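Local coordinates for conserved protein (Geobacillus kaustophilus, PDB 2PCS), which is of unknown function but belongs to the CoxG family of the Bet v 1-like clan and probably binds a ligand, an unidentified one being held in the crystal, at residues Y74-L79 with G93-T98; V89-V94 with Y111-G116. One frame throughout, in Å; residues are numbered along the deposited sequence.

Contact 1. Residues Y74-L79 with G93-T98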
ATOM      1  N   TYR A  74     -13.440  -5.932   6.921  1.00 63.52           N
ATOM      2  CA  TYR A  74     -13.425  -6.330   5.514  1.00 63.66           C
ATOM      3  C   TYR A  74     -13.234  -5.268   4.418  1.00 63.33           C
ATOM      4  O   TYR A  74     -13.044  -5.611   3.269  1.00 65.65           O
ATOM      5  CB  TYR A  74     -14.727  -7.115   5.178  1.00 63.52           C
ATOM      6  CG  TYR A  74     -15.946  -6.232   5.256  1.00 62.55           C
ATOM      7  CD1 TYR A  74     -16.618  -6.036   6.482  1.00 63.76           C
ATOM      8  CD2 TYR A  74     -16.422  -5.582   4.129  1.00 60.92           C
ATOM      9  CE1 TYR A  74     -17.737  -5.214   6.563  1.00 63.24           C
ATOM     10  CE2 TYR A  74     -17.538  -4.742   4.203  1.00 64.55           C
ATOM     11  CZ  TYR A  74     -18.188  -4.563   5.428  1.00 65.13           C
ATOM     12  OH  TYR A  74     -19.278  -3.706   5.506  1.00 65.36           O
ATOM     13  N   HIS A  75     -13.338  -3.994   4.703  1.00 62.67           N
ATOM     14  CA  HIS A  75     -13.208  -3.017   3.648  1.00 61.35           C
ATOM     15  C   HIS A  75     -12.596  -1.707   4.149  1.00 62.26           C
ATOM     16  O   HIS A  75     -12.952  -1.234   5.209  1.00 63.52           O
ATOM     17  CB  HIS A  75     -14.564  -2.752   3.059  1.00 60.37           C
ATOM     18  CG  HIS A  75     -14.629  -1.495   2.244  1.00 60.99           C
ATOM     19  ND1 HIS A  75     -14.544  -1.491   0.871  1.00 57.29           N
ATOM     20  CD2 HIS A  75     -14.767  -0.199   2.620  1.00 60.88           C
ATOM     21  CE1 HIS A  75     -14.647  -0.249   0.429  1.00 60.79           C
ATOM     22  NE2 HIS A  75     -14.806   0.551   1.473  1.00 63.32           N
ATOM     23  N   TYR A  76     -11.685  -1.093   3.391  1.00 62.99           N
ATOM     24  CA  TYR A  76     -11.349   0.335   3.627  1.00 61.72           C
ATOM     25  C   TYR A  76     -10.895   1.068   2.376  1.00 61.69           C
ATOM     26  O   TYR A  76     -10.722   0.465   1.304  1.00 61.06           O
ATOM     27  CB  TYR A  76     -10.369   0.504   4.761  1.00 62.65           C
ATOM     28  CG  TYR A  76      -9.066  -0.202   4.524  1.00 65.02           C
ATOM     29  CD1 TYR A  76      -8.953  -1.609   4.700  1.00 66.03           C
ATOM     30  CD2 TYR A  76      -7.940   0.507   4.098  1.00 64.49           C
ATOM     31  CE1 TYR A  76      -7.725  -2.277   4.473  1.00 66.75           C
ATOM     32  CE2 TYR A  76      -6.715  -0.130   3.877  1.00 66.60           C
ATOM     33  CZ  TYR A  76      -6.611  -1.516   4.049  1.00 68.32           C
ATOM     34  OH  TYR A  76      -5.391  -2.120   3.832  1.00 69.26           O
ATOM     35  N   LYS A  77     -10.763   2.397   2.491  1.00 61.46           N
ATOM     36  CA  LYS A  77     -10.210   3.216   1.435  1.00 60.94           C
ATOM     37  C   LYS A  77      -8.965   3.917   1.936  1.00 60.45           C
ATOM     38  O   LYS A  77      -8.834   4.155   3.115  1.00 59.50           O
ATOM     39  CB  LYS A  77     -11.241   4.205   0.914  1.00 60.52           C
ATOM     40  CG  LYS A  77     -12.428   3.508   0.308  1.00 65.66           C
ATOM     41  CD  LYS A  77     -13.368   4.522  -0.370  1.00 73.75           C
ATOM     42  CE  LYS A  77     -14.386   3.888  -1.339  1.00 74.90           C
ATOM     43  NZ  LYS A  77     -15.631   4.766  -1.365  1.00 76.69           N
ATOM     44  N   LEU A  78      -8.025   4.198   1.028  1.00 61.03           N
ATOM     45  CA  LEU A  78      -6.792   4.916   1.364  1.00 61.02           C
ATOM     46  C   LEU A  78      -6.667   6.165   0.536  1.00 60.69           C
ATOM     47  O   LEU A  78      -6.910   6.116  -0.664  1.00 59.90           O
ATOM     48  CB  LEU A  78      -5.543   4.061   1.110  1.00 60.51           C
ATOM     49  CG  LEU A  78      -5.152   2.965   2.083  1.00 62.94           C
ATOM     50  CD1 LEU A  78      -3.749   2.554   1.615  1.00 64.02           C
ATOM     51  CD2 LEU A  78      -5.143   3.316   3.635  1.00 56.80           C
ATOM     52  N   LEU A  79      -6.285   7.274   1.162  1.00 61.53           N
ATOM     53  CA  LEU A  79      -5.925   8.488   0.403  1.00 63.52           C
ATOM     54  C   LEU A  79      -4.479   8.743   0.695  1.00 63.72           C
ATOM     55  O   LEU A  79      -4.094   8.775   1.870  1.00 62.58           O
ATOM     56  CB  LEU A  79      -6.759   9.690   0.828  1.00 64.71           C
ATOM     57  CG  LEU A  79      -8.291   9.504   0.921  1.00 69.50           C
ATOM     58  CD1 LEU A  79      -8.946  10.773   1.524  1.00 71.15           C
ATOM     59  CD2 LEU A  79      -8.881   9.213  -0.495  1.00 70.51           C
ATOM     60  N   GLY A  93      -7.085   4.454  -3.072  1.00 66.80           N
ATOM     61  CA  GLY A  93      -7.320   3.049  -3.305  1.00 64.86           C
ATOM     62  C   GLY A  93      -8.468   2.562  -2.483  1.00 64.23           C
ATOM     63  O   GLY A  93      -8.856   3.215  -1.505  1.00 64.02           O
ATOM     64  N   VAL A  94      -9.000   1.406  -2.877  1.00 63.64           N
ATOM     65  CA  VAL A  94     -10.041   0.695  -2.157  1.00 62.99           C
ATOM     66  C   VAL A  94      -9.570  -0.737  -1.929  1.00 63.79           C
ATOM     67  O   VAL A  94      -9.064  -1.408  -2.842  1.00 61.72           O
ATOM     68  CB  VAL A  94     -11.344   0.645  -2.969  1.00 65.37           C
ATOM     69  CG1 VAL A  94     -12.460   0.057  -2.140  1.00 63.84           C
ATOM     70  CG2 VAL A  94     -11.758   2.057  -3.526  1.00 63.98           C
ATOM     71  N   ILE A  95      -9.720  -1.210  -0.696  1.00 63.76           N
ATOM     72  CA  ILE A  95      -9.380  -2.563  -0.357  1.00 63.40           C
ATOM     73  C   ILE A  95     -10.619  -3.337   0.192  1.00 64.15           C
ATOM     74  O   ILE A  95     -11.323  -2.862   1.094  1.00 62.60           O
ATOM     75  CB  ILE A  95      -8.273  -2.584   0.694  1.00 63.74           C
ATOM     76  CG1 ILE A  95      -6.938  -2.048   0.136  1.00 65.99           C
ATOM     77  CG2 ILE A  95      -8.054  -3.946   1.249  1.00 61.71           C
ATOM     78  CD1 ILE A  95      -6.843  -0.588   0.199  1.00 68.70           C
ATOM     79  N   ASP A  96     -10.816  -4.556  -0.314  1.00 63.97           N
ATOM     80  CA  ASP A  96     -11.885  -5.433   0.150  1.00 65.26           C
ATOM     81  C   ASP A  96     -11.288  -6.785   0.521  1.00 65.88           C
ATOM     82  O   ASP A  96     -10.417  -7.322  -0.205  1.00 65.49           O
ATOM     83  CB  ASP A  96     -12.947  -5.567  -0.929  1.00 64.69           C
ATOM     84  CG  ASP A  96     -13.754  -4.273  -1.111  1.00 69.88           C
ATOM     85  OD1 ASP A  96     -14.467  -3.878  -0.170  1.00 71.05           O
ATOM     86  OD2 ASP A  96     -13.691  -3.632  -2.203  1.00 77.23           O
ATOM     87  N   LEU A  97     -11.685  -7.291   1.689  1.00 66.34           N
ATOM     88  CA  LEU A  97     -11.295  -8.629   2.079  1.00 68.05           C
ATOM     89  C   LEU A  97     -12.498  -9.589   1.869  1.00 69.24           C
ATOM     90  O   LEU A  97     -13.665  -9.262   2.241  1.00 68.94           O
ATOM     91  CB  LEU A  97     -10.756  -8.658   3.509  1.00 68.04           C
ATOM     92  CG  LEU A  97      -9.531  -7.814   3.890  1.00 68.55           C
ATOM     93  CD1 LEU A  97      -9.138  -8.037   5.342  1.00 64.95           C
ATOM     94  CD2 LEU A  97      -8.383  -8.212   3.016  1.00 69.73           C
ATOM     95  N   THR A  98     -12.208 -10.716   1.224  1.00 69.44           N
ATOM     96  CA  THR A  98     -13.203 -11.746   0.934  1.00 71.35           C
ATOM     97  C   THR A  98     -12.744 -13.105   1.394  1.00 71.48           C
ATOM     98  O   THR A  98     -11.699 -13.565   0.967  1.00 71.45           O
ATOM     99  CB  THR A  98     -13.464 -11.815  -0.540  1.00 71.51           C
ATOM    100  OG1 THR A  98     -14.130 -10.617  -0.900  1.00 74.80           O
ATOM    101  CG2 THR A  98     -14.380 -12.920  -0.879  1.00 73.72           C
TER
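Leu78 and Gly93 form one hydrogen-bonded pair and Tyr76 and Ile95 the next as segments 75-79 and 93-98 run antiparallel, their axes 4.7 Å apart at closest. Beyond them Leu97 N reaches Tyr74 O at 2.7 Å, just outside the first strand. Ile95 presents its CB to one face of the Tyr76 ring, a CH-pi contact 4.0 Å from the ring centroid; Ile95 CG2 meets Tyr76 CE1 and Ile95 CD1 meets Tyr76 CE2. Tyr76 CG stands between backbone N and carbonyl carbon (chi1 60°), and the end of the side chain comes nearer the partner strand. The other side of the sheet carries His75, Lys77, Val94 and Asp96. There His75 ND1 donates to Asp96 OD1 over 2.6 Å, the acceptor lying in the imidazole plane while the donor stands above the carboxylate plane. Val94 CG1 packs 3.4 Å from His75 CE1. His75 NE2 is hydrogen-bonded to Asp69 OD2, and the ring is thereby gripped by two carboxylates; a leucine here would probably leave both acids without this shared partner. Strands 59-71 and 104-116 flank the hairpin, while helix 15-22 packs on the side of Tyr76 and Leu97, with Trp19 meeting the Tyr76 ring at about 80°.

Contact 2. Residues V89-V94 with Y111-G116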
ATOM      1  N   VAL A  89       2.945  12.327  -5.927  1.00 62.57           N
ATOM      2  CA  VAL A  89       1.929  11.274  -6.078  1.00 63.75           C
ATOM      3  C   VAL A  89       0.645  11.614  -5.275  1.00 63.56           C
ATOM      4  O   VAL A  89       0.659  11.677  -4.047  1.00 62.53           O
ATOM      5  CB  VAL A  89       2.445   9.907  -5.504  1.00 63.29           C
ATOM      6  CG1 VAL A  89       1.400   8.840  -5.700  1.00 66.00           C
ATOM      7  CG2 VAL A  89       3.745   9.446  -6.206  1.00 62.83           C
ATOM      8  N   ASN A  90      -0.456  11.818  -5.971  1.00 62.90           N
ATOM      9  CA  ASN A  90      -1.747  11.803  -5.313  1.00 64.06           C
ATOM     10  C   ASN A  90      -2.536  10.524  -5.691  1.00 64.31           C
ATOM     11  O   ASN A  90      -2.804  10.269  -6.859  1.00 64.17           O
ATOM     12  CB  ASN A  90      -2.529  13.064  -5.703  1.00 63.77           C
ATOM     13  CG  ASN A  90      -1.773  14.318  -5.359  1.00 65.00           C
ATOM     14  OD1 ASN A  90      -1.175  14.419  -4.250  1.00 64.62           O
ATOM     15  ND2 ASN A  90      -1.720  15.265  -6.319  1.00 59.63           N
ATOM     16  N   ALA A  91      -2.903   9.742  -4.688  1.00 64.82           N
ATOM     17  CA  ALA A  91      -3.524   8.457  -4.925  1.00 65.65           C
ATOM     18  C   ALA A  91      -4.750   8.144  -4.023  1.00 66.46           C
ATOM     19  O   ALA A  91      -4.806   8.523  -2.875  1.00 65.63           O
ATOM     20  CB  ALA A  91      -2.458   7.375  -4.769  1.00 65.69           C
ATOM     21  N   GLU A  92      -5.711   7.420  -4.559  1.00 67.58           N
ATOM     22  CA  GLU A  92      -6.725   6.763  -3.728  1.00 71.52           C
ATOM     23  C   GLU A  92      -6.793   5.270  -4.076  1.00 69.26           C
ATOM     24  O   GLU A  92      -6.544   4.871  -5.237  1.00 70.28           O
ATOM     25  CB  GLU A  92      -8.122   7.465  -3.812  1.00 70.66           C
ATOM     26  CG  GLU A  92      -8.482   7.946  -5.206  1.00 76.15           C
ATOM     27  CD  GLU A  92      -9.879   8.626  -5.344  1.00 80.18           C
ATOM     28  OE1 GLU A  92     -10.494   8.427  -6.447  1.00 88.34           O
ATOM     29  OE2 GLU A  92     -10.341   9.376  -4.397  1.00 89.18           O
ATOM     30  N   GLY A  93      -7.085   4.454  -3.072  1.00 66.80           N
ATOM     31  CA  GLY A  93      -7.320   3.049  -3.305  1.00 64.86           C
ATOM     32  C   GLY A  93      -8.468   2.562  -2.483  1.00 64.23           C
ATOM     33  O   GLY A  93      -8.856   3.215  -1.505  1.00 64.02           O
ATOM     34  N   VAL A  94      -9.000   1.406  -2.877  1.00 63.64           N
ATOM     35  CA  VAL A  94     -10.041   0.695  -2.157  1.00 62.99           C
ATOM     36  C   VAL A  94      -9.570  -0.737  -1.929  1.00 63.79           C
ATOM     37  O   VAL A  94      -9.064  -1.408  -2.842  1.00 61.72           O
ATOM     38  CB  VAL A  94     -11.344   0.645  -2.969  1.00 65.37           C
ATOM     39  CG1 VAL A  94     -12.460   0.057  -2.140  1.00 63.84           C
ATOM     40  CG2 VAL A  94     -11.758   2.057  -3.526  1.00 63.98           C
ATOM     41  N   TYR A 111      -6.740   1.056  -7.443  1.00 62.85           N
ATOM     42  CA  TYR A 111      -6.113   2.333  -7.079  1.00 63.95           C
ATOM     43  C   TYR A 111      -6.037   3.279  -8.240  1.00 65.03           C
ATOM     44  O   TYR A 111      -6.117   2.892  -9.387  1.00 63.83           O
ATOM     45  CB  TYR A 111      -4.743   2.169  -6.408  1.00 64.33           C
ATOM     46  CG  TYR A 111      -3.655   1.805  -7.348  1.00 64.63           C
ATOM     47  CD1 TYR A 111      -3.236   0.478  -7.460  1.00 64.52           C
ATOM     48  CD2 TYR A 111      -3.073   2.776  -8.191  1.00 65.83           C
ATOM     49  CE1 TYR A 111      -2.260   0.137  -8.352  1.00 64.44           C
ATOM     50  CE2 TYR A 111      -2.073   2.427  -9.111  1.00 64.85           C
ATOM     51  CZ  TYR A 111      -1.686   1.130  -9.164  1.00 65.81           C
ATOM     52  OH  TYR A 111      -0.718   0.777 -10.047  1.00 71.68           O
ATOM     53  N   SER A 112      -5.834   4.541  -7.907  1.00 66.98           N
ATOM     54  CA  SER A 112      -5.857   5.582  -8.892  1.00 68.56           C
ATOM     55  C   SER A 112      -4.869   6.655  -8.433  1.00 68.48           C
ATOM     56  O   SER A 112      -5.026   7.210  -7.317  1.00 68.40           O
ATOM     57  CB  SER A 112      -7.294   6.100  -8.950  1.00 69.48           C
ATOM     58  OG  SER A 112      -7.562   6.579 -10.229  1.00 71.96           O
ATOM     59  N   ALA A 113      -3.838   6.915  -9.252  1.00 68.27           N
ATOM     60  CA  ALA A 113      -2.741   7.822  -8.866  1.00 68.88           C
ATOM     61  C   ALA A 113      -2.362   8.848  -9.913  1.00 70.41           C
ATOM     62  O   ALA A 113      -2.049   8.513 -11.049  1.00 70.45           O
ATOM     63  CB  ALA A 113      -1.455   7.035  -8.459  1.00 67.67           C
ATOM     64  N   GLU A 114      -2.301  10.094  -9.484  1.00 72.40           N
ATOM     65  CA  GLU A 114      -1.696  11.179 -10.274  1.00 74.43           C
ATOM     66  C   GLU A 114      -0.224  11.291  -9.851  1.00 72.22           C
ATOM     67  O   GLU A 114       0.064  11.451  -8.678  1.00 72.38           O
ATOM     68  CB  GLU A 114      -2.500  12.481 -10.055  1.00 74.30           C
ATOM     69  CG  GLU A 114      -1.721  13.784 -10.262  1.00 79.31           C
ATOM     70  CD  GLU A 114      -2.444  15.034  -9.669  1.00 79.72           C
ATOM     71  OE1 GLU A 114      -2.878  15.018  -8.478  1.00 83.62           O
ATOM     72  OE2 GLU A 114      -2.569  16.046 -10.414  1.00 88.40           O
ATOM     73  N   VAL A 115       0.695  11.103 -10.795  1.00 71.70           N
ATOM     74  CA  VAL A 115       2.144  11.179 -10.525  1.00 71.01           C
ATOM     75  C   VAL A 115       2.734  12.356 -11.296  1.00 70.89           C
ATOM     76  O   VAL A 115       2.479  12.501 -12.482  1.00 70.34           O
ATOM     77  CB  VAL A 115       2.908   9.869 -10.908  1.00 70.82           C
ATOM     78  CG1 VAL A 115       4.372   9.876 -10.376  1.00 69.94           C
ATOM     79  CG2 VAL A 115       2.183   8.634 -10.394  1.00 70.31           C
ATOM     80  N   GLY A 116       3.502  13.210 -10.618  1.00 70.86           N
ATOM     81  CA  GLY A 116       4.073  14.416 -11.267  1.00 68.55           C
ATOM     82  C   GLY A 116       5.542  14.540 -10.914  1.00 69.19           C
ATOM     83  O   GLY A 116       6.056  13.763 -10.081  1.00 68.02           O
TER
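The Asn90 and Glu114 side chains run side by side, pointing the same way, with amide and carboxylate planes 63° apart. Their link runs from the amide nitrogen, Asn90 ND2, to Glu114 OE1; at 2.5 Å it is very short, though nearly straight, and its exact length is doubtful. Asn90 OD1 accepts from Asn81 ND2 on strand 75-84. The main chains of Asn90 and Glu114 exchange two hydrogen bonds, Asn90 N to Glu114 O at 2.8 Å and Glu114 N to Asn90 O at 2.7 Å. Glu92 and Ser112 make the same double link, and Ser112 OG bonds Asn4. On the opposite face small side chains meet: Ala91 CB lies 3.8 Å from Ala113 CB, and Val89 CG2 is 4.2 Å from Val115 CG1. Farther along, Gly93 has no side chain to set against Tyr111, and the two CA atoms come within 4.0 Å. The Tyr111 ring leads away to Ala131 and Ile135 of helix 124-148. The pair is an antiparallel beta hairpin; with helix 124-148 packed against the Tyr111 face of the sheet, this is consistent with the helix-grip fold of Bet v 1-like proteins.

Contacts 1 and 2 are consecutive hairpins of one antiparallel sheet, with strand 87-99 as the middle strand of both and centres 14 Å apart. Gly93 and Val94 belong to each: Gly93 pairs with Leu78 on one side and Tyr111 on the other. Near this junction Glu92 CB lies 3.6 Å from Leu78 O and 3.8 Å from Leu79 CD2. Tyr76 and Tyr111 stand on the same face of the sheet. A bound unidentified ligand lies about 3 Å from the side chain of Tyr76, and one lies about 4 Å from that of Tyr111, nearest atoms, so each hairpin brings a tyrosine near bound ligand, consistent with the pocket between sheet and helices in Bet v 1-like proteins.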